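Local structure of 5-nitroimidazole antibiotic resistance protein (Bacteroides thetaiotaomicron, 2FG9) at residues 41-46 with 55-60; 87-92 with 113-118. The protein binds FAD at its subunit interface and is probably an oxidoreductase of the pyridoxamine 5'-phosphate oxidase family, with a putative role in 5-nitroimidazole antibiotic resistance. One frame throughout, in Å; residues are numbered along the deposited sequence.

Contact 1 (41-46 with 55-60). With FAD (flavin-adenine dinucleotide), chain C.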
loop_
_atom_site.group_PDB
_atom_site.type_symbol
_atom_site.label_atom_id
_atom_site.label_comp_id
_atom_site.label_asym_id
_atom_site.label_seq_id
_atom_site.Cartn_x
_atom_site.Cartn_y
_atom_site.Cartn_z
ATOM N N CYS A 41 -0.612 5.321 -22.424
ATOM C CA CYS A 41 -1.705 5.818 -23.194
ATOM C C CYS A 41 -2.002 4.771 -24.250
ATOM O O CYS A 41 -1.160 3.899 -24.540
ATOM C CB CYS A 41 -1.345 7.173 -23.793
ATOM S SG CYS A 41 -0.245 7.152 -25.196
ATOM N N PHE A 42 -3.215 4.836 -24.776
ATOM C CA PHE A 42 -3.686 3.897 -25.771
ATOM C C PHE A 42 -3.926 4.637 -27.056
ATOM O O PHE A 42 -4.791 5.487 -27.147
ATOM C CB PHE A 42 -4.921 3.127 -25.229
ATOM C CG PHE A 42 -4.581 2.349 -23.994
ATOM C CD1 PHE A 42 -4.414 2.989 -22.801
ATOM C CD2 PHE A 42 -4.306 1.009 -24.061
ATOM C CE1 PHE A 42 -4.058 2.299 -21.682
ATOM C CE2 PHE A 42 -3.921 0.320 -22.944
ATOM C CZ PHE A 42 -3.799 0.955 -21.755
ATOM N N VAL A 43 -3.079 4.340 -28.034
ATOM C CA VAL A 43 -3.058 5.028 -29.296
ATOM C C VAL A 43 -3.877 4.221 -30.308
ATOM O O VAL A 43 -3.536 3.074 -30.630
ATOM C CB VAL A 43 -1.600 5.220 -29.804
ATOM C CG1 VAL A 43 -1.574 6.040 -31.078
ATOM C CG2 VAL A 43 -0.732 5.853 -28.725
ATOM N N GLY A 44 -4.954 4.840 -30.778
ATOM C CA GLY A 44 -5.765 4.321 -31.856
ATOM C C GLY A 44 -5.273 4.828 -33.196
ATOM O O GLY A 44 -5.081 6.043 -33.386
ATOM N N ILE A 45 -5.080 3.880 -34.120
ATOM C CA ILE A 45 -4.646 4.137 -35.477
ATOM C C ILE A 45 -5.600 3.321 -36.371
ATOM O O ILE A 45 -5.977 2.188 -36.014
ATOM C CB ILE A 45 -3.234 3.589 -35.666
ATOM C CG1 ILE A 45 -2.322 4.058 -34.540
ATOM C CG2 ILE A 45 -2.656 3.986 -36.975
ATOM C CD1 ILE A 45 -0.959 3.407 -34.556
ATOM N N THR A 46 -5.993 3.877 -37.513
ATOM C CA THR A 46 -6.752 3.118 -38.491
ATOM C C THR A 46 -5.779 2.275 -39.261
ATOM O O THR A 46 -4.753 2.775 -39.716
ATOM C CB THR A 46 -7.522 4.014 -39.422
ATOM O OG1 THR A 46 -8.359 4.860 -38.631
ATOM C CG2 THR A 46 -8.397 3.174 -40.362
ATOM N N VAL A 55 -2.880 0.616 -29.632
ATOM C CA VAL A 55 -1.595 0.155 -29.177
ATOM C C VAL A 55 -1.245 0.966 -27.919
ATOM O O VAL A 55 -1.360 2.197 -27.910
ATOM C CB VAL A 55 -0.588 0.257 -30.409
ATOM C CG1 VAL A 55 -0.145 1.695 -30.665
ATOM C CG2 VAL A 55 0.595 -0.618 -30.211
ATOM N N PRO A 56 -0.876 0.295 -26.820
ATOM C CA PRO A 56 -0.430 1.114 -25.697
ATOM C C PRO A 56 0.984 1.606 -25.881
ATOM O O PRO A 56 1.797 0.904 -26.460
ATOM C CB PRO A 56 -0.460 0.157 -24.509
ATOM C CG PRO A 56 -0.315 -1.178 -25.105
ATOM C CD PRO A 56 -0.792 -1.137 -26.525
HETATM N N MSE A 57 1.270 2.770 -25.319
HETATM C CA MSE A 57 2.554 3.402 -25.477
HETATM C C MSE A 57 2.873 4.333 -24.352
HETATM O O MSE A 57 1.989 4.864 -23.711
HETATM C CB MSE A 57 2.587 4.140 -26.825
HETATM C CG MSE A 57 2.841 3.133 -27.948
HETATM SE SE MSE A 57 2.881 3.883 -29.506
HETATM C CE MSE A 57 4.767 4.537 -29.581
ATOM N N ASN A 58 4.158 4.534 -24.096
ATOM C CA ASN A 58 4.563 5.558 -23.148
ATOM C C ASN A 58 4.536 6.912 -23.833
ATOM O O ASN A 58 4.427 6.988 -25.028
ATOM C CB ASN A 58 5.928 5.219 -22.598
ATOM C CG ASN A 58 5.907 3.936 -21.812
ATOM O OD1 ASN A 58 6.724 3.077 -22.026
ATOM N ND2 ASN A 58 4.914 3.769 -20.961
ATOM N N PHE A 59 4.581 7.978 -23.071
ATOM C CA PHE A 59 4.366 9.268 -23.621
ATOM C C PHE A 59 4.842 10.363 -22.673
ATOM O O PHE A 59 5.085 10.143 -21.456
ATOM C CB PHE A 59 2.876 9.467 -23.879
ATOM C CG PHE A 59 2.078 9.636 -22.624
ATOM C CD1 PHE A 59 1.616 8.541 -21.948
ATOM C CD2 PHE A 59 1.859 10.890 -22.079
ATOM C CE1 PHE A 59 0.925 8.681 -20.774
ATOM C CE2 PHE A 59 1.165 11.051 -20.891
ATOM C CZ PHE A 59 0.715 9.948 -20.236
ATOM N N GLY A 60 4.944 11.548 -23.251
ATOM C CA GLY A 60 5.096 12.760 -22.548
ATOM C C GLY A 60 4.086 13.741 -23.070
ATOM O O GLY A 60 3.559 13.617 -24.187
HETATM P PA FAD C . 3.733 -4.834 -34.865
HETATM O O1A FAD C . 3.759 -4.113 -36.202
HETATM O O2A FAD C . 4.933 -5.692 -34.505
HETATM O O5B FAD C . 2.412 -5.755 -34.847
HETATM C C5B FAD C . 2.497 -7.155 -34.748
HETATM C C4B FAD C . 1.182 -7.706 -34.199
HETATM O O4B FAD C . 1.365 -8.120 -32.841
HETATM C C3B FAD C . -0.012 -6.740 -34.194
HETATM O O3B FAD C . -0.702 -6.594 -35.425
HETATM C C2B FAD C . -0.843 -7.364 -33.088
HETATM O O2B FAD C . -1.538 -8.541 -33.485
HETATM C C1B FAD C . 0.243 -7.723 -32.071
HETATM N N9A FAD C . 0.493 -6.571 -31.152
HETATM C C8A FAD C . 1.118 -5.386 -31.430
HETATM N N7A FAD C . 1.093 -4.615 -30.330
HETATM C C5A FAD C . 0.487 -5.284 -29.313
HETATM C C6A FAD C . 0.215 -4.939 -27.954
HETATM N N6A FAD C . 1.039 -4.089 -27.311
HETATM N N1A FAD C . -0.463 -5.858 -27.178
HETATM C C2A FAD C . -0.847 -7.090 -27.718
HETATM N N3A FAD C . -0.591 -7.437 -29.036
HETATM C C4A FAD C . 0.084 -6.535 -29.833
HETATM N N1 FAD C . 6.068 0.623 -28.002
HETATM C C2 FAD C . 6.743 1.679 -28.597
HETATM O O2 FAD C . 7.193 1.583 -29.746
HETATM N N3 FAD C . 6.942 2.834 -27.875
HETATM C C4 FAD C . 6.449 2.947 -26.568
HETATM O O4 FAD C . 6.367 4.065 -26.113
HETATM C C4X FAD C . 5.769 1.896 -25.977
HETATM N N5 FAD C . 5.255 1.940 -24.686
HETATM C C5X FAD C . 4.563 0.821 -24.150
HETATM C C6 FAD C . 4.033 0.866 -22.893
HETATM C C7 FAD C . 3.330 -0.204 -22.375
HETATM C C7M FAD C . 2.267 0.261 -21.432
HETATM C C8 FAD C . 3.171 -1.352 -23.119
HETATM C C8M FAD C . 2.293 -2.483 -22.751
HETATM C C9 FAD C . 3.704 -1.425 -24.372
HETATM C C9A FAD C . 4.377 -0.332 -24.892
HETATM N N10 FAD C . 4.874 -0.335 -26.181
HETATM C C10 FAD C . 5.563 0.734 -26.722
HETATM C "C1'" FAD C . 4.546 -1.441 -27.093
HETATM C "C2'" FAD C . 3.703 -0.894 -28.217
HETATM O "O2'" FAD C . 2.380 -1.333 -27.928
HETATM C "C3'" FAD C . 4.473 -1.460 -29.430
HETATM O "O3'" FAD C . 4.990 -0.511 -30.359
HETATM C "C4'" FAD C . 3.636 -2.489 -30.106
HETATM O "O4'" FAD C . 3.333 -3.540 -29.180
HETATM C "C5'" FAD C . 4.429 -2.821 -31.379
HETATM O "O5'" FAD C . 3.866 -1.864 -32.261
HETATM P P FAD C . 3.569 -2.155 -33.814
HETATM O O1P FAD C . 4.830 -1.694 -34.561
HETATM O O2P FAD C . 2.286 -1.518 -34.285
HETATM O O3P FAD C . 3.461 -3.750 -33.710
#
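C41 and V43 each pair with the facing strand through two backbone hydrogen bonds, C41 with M57 and V43 with V55. Between these pairs F42 faces P56. The ring of F42 crosses the proline obliquely, with CE2 3.8 Å from P56 CB. The F42 ring also stacks on F42 of the second subunit. C41 SG sits between its own backbone N and carbonyl carbon (chi1 76°). There it meets the F59 ring obliquely, 4.9 Å from the centroid, in a sulfur-aromatic contact. V43 CB packs on V55 CG1 at 3.9 Å.

The two strands form a beta hairpin of the antiparallel sheet, and residues 55-58 line the flavin and ribityl part of the FAD site. V55 CG2 touches the ribityl O2' of FAD. That hydroxyl donates to P56 O at 2.7 Å. Selenomethionine M57 bends at chi3 (83°), which brings CE to 3.2 Å from flavin N3, while SE rests 4.2 Å from V43 CG2. N58 N is shared between two flavin acceptors, N5 at 2.9 Å and O4 at 3.0 Å.

Contact 2 (87-92 with 113-118). With FAD (flavin-adenine dinucleotide), chain B.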
loop_
_atom_site.group_PDB
_atom_site.type_symbol
_atom_site.label_atom_id
_atom_site.label_comp_id
_atom_site.label_asym_id
_atom_site.label_seq_id
_atom_site.Cartn_x
_atom_site.Cartn_y
_atom_site.Cartn_z
ATOM N N CYS A 87 -6.120 8.735 -32.176
ATOM C CA CYS A 87 -6.913 9.058 -30.999
ATOM C C CYS A 87 -6.185 8.441 -29.795
ATOM O O CYS A 87 -6.012 7.235 -29.704
ATOM C CB CYS A 87 -8.345 8.547 -31.154
ATOM S SG CYS A 87 -9.437 9.028 -29.808
ATOM N N ILE A 88 -5.684 9.289 -28.909
ATOM C CA ILE A 88 -4.891 8.827 -27.811
ATOM C C ILE A 88 -5.662 9.016 -26.514
ATOM O O ILE A 88 -6.011 10.123 -26.135
ATOM C CB ILE A 88 -3.546 9.545 -27.767
ATOM C CG1 ILE A 88 -2.838 9.411 -29.118
ATOM C CG2 ILE A 88 -2.710 8.974 -26.616
ATOM C CD1 ILE A 88 -1.481 10.075 -29.223
ATOM N N THR A 89 -5.903 7.904 -25.834
ATOM C CA THR A 89 -6.807 7.844 -24.688
ATOM C C THR A 89 -6.105 7.414 -23.424
ATOM O O THR A 89 -5.165 6.619 -23.452
ATOM C CB THR A 89 -7.953 6.898 -25.013
ATOM O OG1 THR A 89 -8.665 7.421 -26.140
ATOM C CG2 THR A 89 -8.916 6.779 -23.886
ATOM N N PHE A 90 -6.552 7.974 -22.309
ATOM C CA PHE A 90 -5.882 7.803 -21.004
ATOM C C PHE A 90 -6.951 7.516 -19.967
ATOM O O PHE A 90 -8.030 8.088 -20.045
ATOM C CB PHE A 90 -5.153 9.076 -20.549
ATOM C CG PHE A 90 -4.266 9.696 -21.587
ATOM C CD1 PHE A 90 -4.802 10.453 -22.612
ATOM C CD2 PHE A 90 -2.893 9.571 -21.510
ATOM C CE1 PHE A 90 -3.986 11.055 -23.535
ATOM C CE2 PHE A 90 -2.090 10.138 -22.440
ATOM C CZ PHE A 90 -2.628 10.875 -23.460
ATOM N N SER A 91 -6.671 6.650 -19.005
ATOM C CA SER A 91 -7.603 6.497 -17.918
ATOM C C SER A 91 -6.959 6.025 -16.666
ATOM O O SER A 91 -6.059 5.212 -16.710
ATOM C CB SER A 91 -8.715 5.513 -18.292
ATOM O OG SER A 91 -9.601 5.378 -17.212
ATOM N N LEU A 92 -7.469 6.494 -15.535
ATOM C CA LEU A 92 -6.980 6.042 -14.236
ATOM C C LEU A 92 -7.956 5.008 -13.724
ATOM O O LEU A 92 -9.141 4.951 -14.156
ATOM C CB LEU A 92 -6.923 7.199 -13.246
ATOM C CG LEU A 92 -6.586 8.554 -13.885
ATOM C CD1 LEU A 92 -6.841 9.706 -12.883
ATOM C CD2 LEU A 92 -5.129 8.504 -14.442
ATOM N N SER A 113 -11.327 9.684 -17.647
ATOM C CA SER A 113 -10.471 9.492 -18.786
ATOM C C SER A 113 -10.272 10.756 -19.553
ATOM O O SER A 113 -11.074 11.663 -19.482
ATOM C CB SER A 113 -11.057 8.475 -19.762
ATOM O OG SER A 113 -12.384 8.799 -20.124
ATOM N N ALA A 114 -9.190 10.782 -20.315
ATOM C CA ALA A 114 -8.923 11.857 -21.247
ATOM C C ALA A 114 -8.764 11.239 -22.618
ATOM O O ALA A 114 -8.438 10.071 -22.733
ATOM C CB ALA A 114 -7.705 12.584 -20.873
HETATM N N MSE A 115 -9.030 12.051 -23.633
HETATM C CA MSE A 115 -8.901 11.667 -25.012
HETATM C C MSE A 115 -8.337 12.815 -25.776
HETATM O O MSE A 115 -8.854 13.899 -25.695
HETATM C CB MSE A 115 -10.260 11.320 -25.579
HETATM C CG MSE A 115 -10.192 10.742 -26.967
HETATM SE SE MSE A 115 -11.940 10.525 -27.745
HETATM C CE MSE A 115 -12.567 9.061 -26.551
ATOM N N CYS A 116 -7.274 12.554 -26.523
ATOM C CA CYS A 116 -6.635 13.534 -27.386
ATOM C C CYS A 116 -6.657 13.081 -28.837
ATOM O O CYS A 116 -6.229 11.991 -29.149
ATOM C CB CYS A 116 -5.168 13.710 -27.015
ATOM S SG CYS A 116 -4.863 14.376 -25.363
ATOM N N ARG A 117 -7.081 13.968 -29.722
ATOM C CA ARG A 117 -7.072 13.703 -31.168
ATOM C C ARG A 117 -6.081 14.658 -31.811
ATOM O O ARG A 117 -6.062 15.845 -31.501
ATOM C CB ARG A 117 -8.443 13.926 -31.762
ATOM C CG ARG A 117 -9.498 12.819 -31.428
ATOM C CD ARG A 117 -10.566 12.908 -32.491
ATOM N NE ARG A 117 -11.842 12.185 -32.318
ATOM C CZ ARG A 117 -12.741 12.470 -31.381
ATOM N NH1 ARG A 117 -12.501 13.404 -30.458
ATOM N NH2 ARG A 117 -13.872 11.784 -31.337
ATOM N N GLY A 118 -5.266 14.140 -32.716
ATOM C CA GLY A 118 -4.292 14.976 -33.416
ATOM C C GLY A 118 -3.656 14.157 -34.490
ATOM O O GLY A 118 -4.061 13.025 -34.730
HETATM P PA FAD B . -20.205 10.298 -27.177
HETATM O O1A FAD B . -20.917 9.804 -28.425
HETATM O O2A FAD B . -21.033 11.032 -26.138
HETATM O O5B FAD B . -19.008 11.259 -27.662
HETATM C C5B FAD B . -18.973 12.620 -27.307
HETATM C C4B FAD B . -17.535 13.130 -27.395
HETATM O O4B FAD B . -17.007 13.308 -26.076
HETATM C C3B FAD B . -16.537 12.229 -28.136
HETATM O O3B FAD B . -16.549 12.315 -29.553
HETATM C C2B FAD B . -15.243 12.699 -27.498
HETATM O O2B FAD B . -14.783 13.954 -27.988
HETATM C C1B FAD B . -15.670 12.840 -26.035
HETATM N N9A FAD B . -15.485 11.544 -25.314
HETATM C C8A FAD B . -16.217 10.394 -25.438
HETATM N N7A FAD B . -15.686 9.455 -24.636
HETATM C C5A FAD B . -14.630 9.974 -23.955
HETATM C C6A FAD B . -13.739 9.424 -22.984
HETATM N N6A FAD B . -14.176 8.446 -22.168
HETATM N N1A FAD B . -12.728 10.232 -22.504
HETATM C C2A FAD B . -12.607 11.552 -22.954
HETATM N N3A FAD B . -13.463 12.098 -23.898
HETATM C C4A FAD B . -14.482 11.311 -24.394
HETATM N N1 FAD B . -19.091 3.697 -21.051
HETATM C C2 FAD B . -20.017 2.724 -21.400
HETATM O O2 FAD B . -20.970 2.987 -22.145
HETATM N N3 FAD B . -19.885 1.458 -20.873
HETATM C C4 FAD B . -18.818 1.156 -20.018
HETATM O O4 FAD B . -18.571 -0.017 -19.852
HETATM C C4X FAD B . -17.889 2.124 -19.675
HETATM N N5 FAD B . -16.809 1.892 -18.832
HETATM C C5X FAD B . -15.895 2.937 -18.532
HETATM C C6 FAD B . -14.818 2.710 -17.726
HETATM C C7 FAD B . -13.905 3.711 -17.454
HETATM C C7M FAD B . -12.536 3.145 -17.248
HETATM C C8 FAD B . -14.083 4.971 -17.981
HETATM C C8M FAD B . -13.090 6.064 -17.915
HETATM C C9 FAD B . -15.160 5.225 -18.778
HETATM C C9A FAD B . -16.049 4.203 -19.070
HETATM N N10 FAD B . -17.115 4.395 -19.926
HETATM C C10 FAD B . -18.027 3.400 -20.224
HETATM C "C1'" FAD B . -17.231 5.648 -20.687
HETATM C "C2'" FAD B . -17.076 5.329 -22.152
HETATM O "O2'" FAD B . -15.764 5.773 -22.485
HETATM C "C3'" FAD B . -18.318 6.052 -22.717
HETATM O "O3'" FAD B . -19.266 5.246 -23.412
HETATM C "C4'" FAD B . -17.879 7.213 -23.539
HETATM O "O4'" FAD B . -17.114 8.111 -22.726
HETATM C "C5'" FAD B . -19.180 7.714 -24.183
HETATM O "O5'" FAD B . -19.167 6.939 -25.371
HETATM P P FAD B . -19.661 7.492 -26.797
HETATM O O1P FAD B . -21.145 7.105 -26.890
HETATM O O2P FAD B . -18.806 6.997 -27.935
HETATM O O3P FAD B . -19.447 9.052 -26.500
#
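C87 SG packs against the side chain of selenomethionine M115, 3.4 Å from CG, on the face of the sheet that also carries T89, S91, S113 and R117. This face holds the FAD. The M115 chain bends at chi3. The bend sets CE 3.4 Å from adenine C5A, while SE lies over one face of the R117 guanidinium, offset toward its rim. R117 is extended from CG to NE and reaches the ribose. Its NH2 donates to O3B at 3.3 Å, with O3B at the edge of the guanidinium plane; NH1 makes a weak bond to O2B. At the other end S113 OG accepts a hydrogen bond from adenine N6A, 2.7 Å away. S91 OG touches the flavin methyl C8M. Its hydroxyl has two backbone oxygens within reach, E112 O and L92 O, and the hydrogen bond is not settled between them.

Behind this first shell, four backbone hydrogen bonds fix the register. I88 pairs with C116, and F90 with A114, through two bonds each. On the reverse face, F90 CD1 meets A114 CB at 4.0 Å. C116 SG approaches F90 CE1 to 3.9 Å, oblique to the ring.

T89 OG1 bonds V54 O of the second subunit, whose P56 packs on T89 and S113. The strands form a long beta hairpin. Strand 41-46 flanks it on one side and strand 156-175 on the other. Helix 28-37 covers A114 and C116, and L66 of strand 65-70 packs against I88, F90 and C116.

Contacts 1 and 2 are neighbouring hairpins of one antiparallel sheet, with centres about 9 Å apart. Strands 41-46 and 85-99 join them: G44 N lies 2.8 Å from C87 O and F42 N 3.0 Å from T89 O, both probable hydrogen bonds. Their side chains also pack, C41 CB on F90 CE2 at 3.3 Å and C41 SG on I88 CG2 at 3.4 Å. The two contacts touch different FAD molecules. Residues 55-58 meet mainly the flavin and ribityl chain of one; 113-117 meet mainly the adenine and ribose of the other. Each FAD lies between contact 1 of one subunit, through P56 and N58, and contact 2 of the other, through S113 and R117.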